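Local coordinates for acyl-CoA dehydrogenase FadE3 (PDB 4IV6), which belongs to the acyl-CoA dehydrogenase family and binds dihydroflavine-adenine dinucleotide at sites shared between subunits of a tetramer, at residues G285-D290 / A334-R339; E59-G64 / E106-Y111. One frame throughout, in Å; residues are numbered along the deposited sequence. Where two conformers were deposited one is given.

Overall arrangement
The two contacts lie on opposite sides of the centre of the chain, their centres about 45 Å apart and their nearest atoms about 32 Å apart, and they share no helix or strand. Contact 2 comes first along the chain and closes before contact 1 opens. It ties the loop between helices 41-50 and 68-81 to helix 105-116, within the N-terminal domain. Contact 1 joins helices 282-310 and 316-340 of the C-terminal domain. Its surroundings include three other subunits and a bound dihydroflavine-adenine dinucleotide, whereas no other chain of the assembly touches the segments of contact 2. Contact 1 thus lies where subunits and ligand meet, contact 2 within a single subunit.

Contact 1: residues G285-D290 / A334-R339. With FDA (dihydroflavine-adenine dinucleotide), chain C.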
loop_
_atom_site.group_PDB
_atom_site.type_symbol
_atom_site.label_atom_id
_atom_site.label_comp_id
_atom_site.label_asym_id
_atom_site.label_seq_id
_atom_site.Cartn_x
_atom_site.Cartn_y
_atom_site.Cartn_z
ATOM N N GLY B 285 -11.439 4.659 -13.403
ATOM C CA GLY B 285 -12.503 5.046 -12.497
ATOM C C GLY B 285 -12.202 4.675 -11.059
ATOM O O GLY B 285 -12.527 5.413 -10.128
ATOM N N ASN B 286 -11.545 3.538 -10.876
ATOM C CA ASN B 286 -11.142 3.102 -9.554
ATOM C C ASN B 286 -10.115 4.035 -8.937
ATOM O O ASN B 286 -10.158 4.326 -7.723
ATOM C CB ASN B 286 -10.583 1.678 -9.615
ATOM C CG ASN B 286 -11.645 0.637 -9.923
ATOM O OD1 ASN B 286 -12.847 0.917 -9.919
ATOM N ND2 ASN B 286 -11.197 -0.570 -10.237
ATOM N N MET B 287 -9.162 4.489 -9.742
ATOM C CA MET B 287 -8.181 5.456 -9.246
ATOM C C MET B 287 -8.905 6.728 -8.825
ATOM O O MET B 287 -8.625 7.271 -7.771
ATOM C CB MET B 287 -7.099 5.789 -10.281
ATOM C CG MET B 287 -6.007 4.749 -10.389
ATOM S SD MET B 287 -4.655 5.308 -11.484
ATOM C CE MET B 287 -5.378 5.278 -13.109
ATOM N N LEU B 288 -9.834 7.218 -9.654
ATOM C CA LEU B 288 -10.573 8.444 -9.295
ATOM C C LEU B 288 -11.348 8.267 -7.987
ATOM O O LEU B 288 -11.397 9.178 -7.152
ATOM C CB LEU B 288 -11.532 8.837 -10.425
ATOM C CG LEU B 288 -10.784 9.225 -11.699
ATOM C CD1 LEU B 288 -11.764 9.251 -12.860
ATOM C CD2 LEU B 288 -10.059 10.558 -11.503
ATOM N N ALA B 289 -12.009 7.119 -7.838
ATOM C CA ALA B 289 -12.778 6.854 -6.628
ATOM C C ALA B 289 -11.876 6.843 -5.392
ATOM O O ALA B 289 -12.224 7.417 -4.365
ATOM C CB ALA B 289 -13.546 5.537 -6.737
ATOM N N ASP B 290 -10.716 6.196 -5.513
ATOM C CA ASP B 290 -9.774 6.106 -4.395
ATOM C C ASP B 290 -9.213 7.481 -4.069
ATOM O O ASP B 290 -9.156 7.863 -2.903
ATOM C CB ASP B 290 -8.654 5.122 -4.688
ATOM C CG ASP B 290 -9.098 3.702 -4.541
ATOM O OD1 ASP B 290 -10.146 3.472 -3.907
ATOM O OD2 ASP B 290 -8.426 2.805 -5.081
ATOM N N ALA B 334 -1.089 12.753 -6.217
ATOM C CA ALA B 334 -0.282 13.387 -7.269
ATOM C C ALA B 334 0.223 12.347 -8.268
ATOM O O ALA B 334 0.119 12.537 -9.455
ATOM C CB ALA B 334 0.869 14.181 -6.690
ATOM N N LEU B 335 0.716 11.216 -7.775
ATOM C CA LEU B 335 1.202 10.170 -8.671
ATOM C C LEU B 335 0.072 9.608 -9.513
ATOM O O LEU B 335 0.251 9.446 -10.716
ATOM C CB LEU B 335 1.910 9.055 -7.912
ATOM C CG LEU B 335 2.272 7.790 -8.704
ATOM C CD1 LEU B 335 3.195 8.109 -9.864
ATOM C CD2 LEU B 335 2.940 6.841 -7.744
ATOM N N ASP B 336 -1.079 9.344 -8.897
ATOM C CA ASP B 336 -2.210 8.740 -9.617
ATOM C C ASP B 336 -2.767 9.705 -10.666
ATOM O O ASP B 336 -3.154 9.273 -11.732
ATOM C CB ASP B 336 -3.300 8.272 -8.683
ATOM C CG ASP B 336 -2.959 6.943 -7.976
ATOM O OD1 ASP B 336 -1.969 6.243 -8.327
ATOM O OD2 ASP B 336 -3.703 6.604 -7.043
ATOM N N ALA B 337 -2.711 11.012 -10.397
ATOM C CA ALA B 337 -3.111 12.007 -11.399
ATOM C C ALA B 337 -2.185 11.971 -12.616
ATOM O O ALA B 337 -2.657 12.134 -13.736
ATOM C CB ALA B 337 -3.181 13.408 -10.811
ATOM N N VAL B 338 -0.880 11.717 -12.397
ATOM C CA VAL B 338 0.062 11.544 -13.483
ATOM C C VAL B 338 -0.390 10.321 -14.295
ATOM O O VAL B 338 -0.441 10.391 -15.536
ATOM C CB VAL B 338 1.510 11.399 -12.972
ATOM C CG1 VAL B 338 2.447 10.860 -14.026
ATOM C CG2 VAL B 338 2.012 12.754 -12.512
ATOM N N ARG B 339 -0.742 9.236 -13.588
ATOM C CA ARG B 339 -1.106 7.966 -14.240
ATOM C C ARG B 339 -2.341 8.188 -15.126
ATOM O O ARG B 339 -2.421 7.704 -16.253
ATOM C CB ARG B 339 -1.454 6.866 -13.224
ATOM C CG ARG B 339 -0.325 6.374 -12.322
ATOM C CD ARG B 339 -0.914 5.378 -11.334
ATOM N NE ARG B 339 -0.066 4.931 -10.236
ATOM C CZ ARG B 339 0.825 3.954 -10.315
ATOM N NH1 ARG B 339 1.049 3.322 -11.470
ATOM N NH2 ARG B 339 1.460 3.562 -9.223
HETATM P PA FDA C . -4.127 6.872 -23.009
HETATM O O1A FDA C . -4.771 8.157 -23.416
HETATM O O2A FDA C . -4.244 5.600 -23.816
HETATM O O5B FDA C . -4.610 6.507 -21.530
HETATM C C5B FDA C . -4.845 7.502 -20.524
HETATM C C4B FDA C . -5.141 6.790 -19.204
HETATM O O4B FDA C . -6.248 5.898 -19.410
HETATM C C3B FDA C . -3.982 5.923 -18.740
HETATM O O3B FDA C . -4.064 5.832 -17.335
HETATM C C2B FDA C . -4.328 4.568 -19.344
HETATM O O2B FDA C . -3.717 3.481 -18.688
HETATM C C1B FDA C . -5.824 4.564 -19.192
HETATM N N9A FDA C . -6.473 3.709 -20.169
HETATM C C8A FDA C . -6.589 3.947 -21.485
HETATM N N7A FDA C . -7.273 2.944 -22.057
HETATM C C5A FDA C . -7.610 2.037 -21.084
HETATM C C6A FDA C . -8.301 0.738 -21.024
HETATM N N6A FDA C . -8.817 0.174 -22.151
HETATM N N1A FDA C . -8.405 0.147 -19.806
HETATM C C2A FDA C . -7.893 0.699 -18.691
HETATM N N3A FDA C . -7.227 1.881 -18.676
HETATM C C4A FDA C . -7.068 2.559 -19.837
HETATM N N1 FDA C . 5.517 5.752 -27.886
HETATM C C2 FDA C . 6.070 5.350 -29.042
HETATM O O2 FDA C . 5.333 4.866 -29.943
HETATM N N3 FDA C . 7.389 5.429 -29.229
HETATM C C4 FDA C . 8.227 5.940 -28.321
HETATM O O4 FDA C . 9.421 6.006 -28.558
HETATM C C4X FDA C . 7.719 6.401 -27.043
HETATM N N5 FDA C . 8.475 6.929 -26.064
HETATM C C5X FDA C . 7.866 7.712 -25.123
HETATM C C6 FDA C . 8.597 8.632 -24.363
HETATM C C7 FDA C . 7.994 9.401 -23.397
HETATM C C7M FDA C . 8.788 10.400 -22.607
HETATM C C8 FDA C . 6.628 9.267 -23.170
HETATM C C8M FDA C . 5.889 10.040 -22.134
HETATM C C9 FDA C . 5.898 8.360 -23.887
HETATM C C9A FDA C . 6.489 7.593 -24.883
HETATM N N10 FDA C . 5.694 6.684 -25.654
HETATM C C10 FDA C . 6.255 6.268 -26.878
HETATM C "C1'" FDA C . 4.237 6.872 -25.675
HETATM C "C2'" FDA C . 3.672 5.972 -24.598
HETATM O "O2'" FDA C . 3.852 4.587 -24.922
HETATM C "C3'" FDA C . 2.211 6.384 -24.389
HETATM O "O3'" FDA C . 2.177 7.582 -23.570
HETATM C "C4'" FDA C . 1.435 5.283 -23.716
HETATM O "O4'" FDA C . 1.125 4.345 -24.726
HETATM C "C5'" FDA C . 0.118 5.738 -23.097
HETATM O "O5'" FDA C . -0.596 6.445 -24.060
HETATM P P FDA C . -1.545 7.675 -23.858
HETATM O O1P FDA C . -0.798 8.774 -23.209
HETATM O O2P FDA C . -2.093 7.880 -25.219
HETATM O O3P FDA C . -2.577 7.083 -22.779
#
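M287 and D336 mark the closest backbone approach between segments 285-290 and 334-339, their CA atoms 6.8 Å apart. Both segments are helical and lie within longer helices, and no hydrogen bond joins them; the contact is small, burying 141 Å² in all. M287 bridges the gap. Its chain leaves the backbone extended through chi2 and bends at chi3 (-70°), and the sulfur does the touching: SD lies 3.7 Å from CD of R339, with CB of the same arginine slightly farther off. The two side chains cross at about a right angle, so the thioether meets the aliphatic part of the arginine, not its charged end. The same SD lies 4.2 Å from CG of D336.

The arginine lies stretched out from CG to NE, and this carries NE back to the preceding turn of its own helix, where it forms a salt bridge with OD1 of D336 at 3.0 Å. The carboxylate oxygen is met nearly along its C-O axis, but lies 18° out of the guanidinium plane, and the N-H...O angle of 131° is far from straight. The guanidinium has a second acidic partner, since NH2 pairs with E328 of the third subunit, so carboxylates of two subunits hold the guanidinium. The carbonyl O of R339 accepts a 2.7 Å hydrogen bond from O3B, a ribose hydroxyl of the dihydroflavine-adenine dinucleotide.

The contact thus links two antiparallel helices of the C-terminal helical bundle beside the adenosine end of the ligand. Behind it, L288 packs on helix 234-270, and A337 lies against both that helix and helix 352-364.

Contact 2: residues E59-G64 / E106-Y111; sequences EPYGFG and EQKQKY
Y61 reaches from the loop between helices 41-50 and 68-81 to helix 105-116, a packing contact within the helical N-terminal domain of the acyl-CoA dehydrogenase fold. The CA atoms of Y61 and Q109 lie 6.9 Å apart, and no hydrogen bond joins the segments. Just before the tyrosine, a cis peptide bond precedes P60, whose CD sits toward the rim of one face of the Y61 ring. L100 of helix 83-102 and L112 of helix 105-116 add nonpolar contacts to Y61.

Along the helix, Q107 ties this part of the chain to L226, its NE2 hydrogen-bonded to the carbonyl O of that residue. K108 is the first residue to meet the tyrosine. Its CB approaches the ring obliquely, 3.8 Å from CZ of Y61, and a bend at chi3 (-71°) brings the far end of the chain round the hydroxyl, with CE 3.5 Å from OH of Y61. The lysine thus offers mainly methylenes to the phenol, while its NZ forms a salt bridge with E105 of the same helix.

Q109 follows, nearer the CD1-CE1 edge of the ring. The chain of Q109 bends at chi2 (49°), swinging its amide back to the ring with the two planes 34° apart, and OE1 arrives at the ring edge, near its plane, 3.6 Å from CE1 of Y61.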
loop_
_atom_site.group_PDB
_atom_site.type_symbol
_atom_site.label_atom_id
_atom_site.label_comp_id
_atom_site.label_asym_id
_atom_site.label_seq_id
_atom_site.Cartn_x
_atom_site.Cartn_y
_atom_site.Cartn_z
ATOM N N GLU B 59 -6.893 42.670 16.401
ATOM C CA GLU B 59 -6.826 44.036 16.900
ATOM C C GLU B 59 -6.226 43.990 18.292
ATOM O O GLU B 59 -6.429 43.035 19.010
ATOM C CB GLU B 59 -8.219 44.650 16.993
ATOM C CG GLU B 59 -8.980 44.711 15.685
ATOM C CD GLU B 59 -10.376 45.273 15.875
ATOM O OE1 GLU B 59 -10.630 45.912 16.916
ATOM O OE2 GLU B 59 -11.227 45.070 14.994
ATOM N N PRO B 60 -5.490 45.028 18.692
ATOM C CA PRO B 60 -5.282 46.283 17.999
ATOM C C PRO B 60 -4.213 46.266 16.912
ATOM O O PRO B 60 -4.070 47.253 16.203
ATOM C CB PRO B 60 -4.894 47.241 19.140
ATOM C CG PRO B 60 -4.184 46.368 20.118
ATOM C CD PRO B 60 -4.828 45.007 20.011
ATOM N N TYR B 61 -3.485 45.161 16.756
ATOM C CA TYR B 61 -2.335 45.137 15.855
ATOM C C TYR B 61 -2.740 45.020 14.392
ATOM O O TYR B 61 -2.153 45.654 13.535
ATOM C CB TYR B 61 -1.387 43.982 16.201
ATOM C CG TYR B 61 -1.140 43.823 17.671
ATOM C CD1 TYR B 61 -0.324 44.714 18.363
ATOM C CD2 TYR B 61 -1.714 42.796 18.367
ATOM C CE1 TYR B 61 -0.108 44.579 19.722
ATOM C CE2 TYR B 61 -1.499 42.644 19.721
ATOM C CZ TYR B 61 -0.703 43.543 20.392
ATOM O OH TYR B 61 -0.499 43.374 21.728
ATOM N N GLY B 62 -3.718 44.187 14.106
ATOM C CA GLY B 62 -4.178 44.011 12.735
ATOM C C GLY B 62 -5.686 43.913 12.657
ATOM O O GLY B 62 -6.371 43.892 13.673
ATOM N N PHE B 63 -6.200 43.789 11.444
ATOM C CA PHE B 63 -7.615 43.910 11.194
ATOM C C PHE B 63 -8.464 42.692 11.559
ATOM O O PHE B 63 -9.596 42.586 11.039
ATOM C CB PHE B 63 -7.827 44.232 9.713
ATOM N N GLY B 64 -7.931 41.773 12.403
ATOM C CA GLY B 64 -8.648 40.571 12.885
ATOM C C GLY B 64 -8.042 39.202 12.497
ATOM O O GLY B 64 -7.664 38.949 11.344
ATOM N N GLU B 106 5.856 45.213 24.051
ATOM C CA GLU B 106 6.781 45.970 23.210
ATOM C C GLU B 106 7.052 45.255 21.897
ATOM O O GLU B 106 7.031 45.882 20.847
ATOM C CB GLU B 106 8.122 46.193 23.925
ATOM C CG GLU B 106 8.060 47.126 25.121
ATOM C CD GLU B 106 7.130 46.654 26.242
ATOM O OE1 GLU B 106 7.086 45.422 26.540
ATOM O OE2 GLU B 106 6.438 47.531 26.832
ATOM N N GLN B 107 7.307 43.951 21.974
ATOM C CA GLN B 107 7.601 43.149 20.771
ATOM C C GLN B 107 6.412 43.043 19.850
ATOM O O GLN B 107 6.541 43.180 18.623
ATOM C CB GLN B 107 8.026 41.722 21.149
ATOM C CG GLN B 107 9.311 41.670 21.921
ATOM C CD GLN B 107 9.681 40.262 22.364
ATOM O OE1 GLN B 107 8.894 39.532 22.995
ATOM N NE2 GLN B 107 10.895 39.890 22.057
ATOM N N LYS B 108 5.262 42.741 20.453
ATOM C CA LYS B 108 4.009 42.659 19.732
ATOM C C LYS B 108 3.726 43.973 18.997
ATOM O O LYS B 108 3.431 43.958 17.797
ATOM C CB LYS B 108 2.861 42.277 20.676
ATOM C CG LYS B 108 2.945 40.837 21.147
ATOM C CD LYS B 108 1.711 40.397 21.897
ATOM C CE LYS B 108 1.623 41.062 23.242
ATOM N NZ LYS B 108 0.593 40.395 24.062
ATOM N N GLN B 109 3.876 45.098 19.699
ATOM C CA GLN B 109 3.673 46.395 19.111
ATOM C C GLN B 109 4.712 46.754 18.058
ATOM O O GLN B 109 4.403 47.408 17.077
ATOM C CB GLN B 109 3.652 47.470 20.212
ATOM C CG GLN B 109 3.131 48.835 19.765
ATOM C CD GLN B 109 1.809 48.750 19.002
ATOM O OE1 GLN B 109 0.892 48.014 19.394
ATOM N NE2 GLN B 109 1.716 49.485 17.892
ATOM N N LYS B 110 5.951 46.336 18.272
ATOM C CA LYS B 110 7.018 46.642 17.326
ATOM C C LYS B 110 6.830 45.958 15.969
ATOM O O LYS B 110 7.122 46.550 14.930
ATOM C CB LYS B 110 8.346 46.206 17.913
ATOM C CG LYS B 110 9.494 46.408 16.953
ATOM C CD LYS B 110 10.808 46.280 17.651
ATOM C CE LYS B 110 11.835 46.998 16.811
ATOM N NZ LYS B 110 13.168 46.827 17.425
ATOM N N TYR B 111 6.355 44.714 15.988
ATOM C CA TYR B 111 6.372 43.845 14.808
ATOM C C TYR B 111 5.009 43.505 14.169
ATOM O O TYR B 111 4.897 43.484 12.942
ATOM C CB TYR B 111 7.081 42.539 15.169
ATOM C CG TYR B 111 8.557 42.705 15.437
ATOM C CD1 TYR B 111 9.394 43.396 14.529
ATOM C CD2 TYR B 111 9.136 42.163 16.564
ATOM C CE1 TYR B 111 10.754 43.553 14.781
ATOM C CE2 TYR B 111 10.490 42.322 16.814
ATOM C CZ TYR B 111 11.299 43.016 15.930
ATOM O OH TYR B 111 12.648 43.146 16.200
#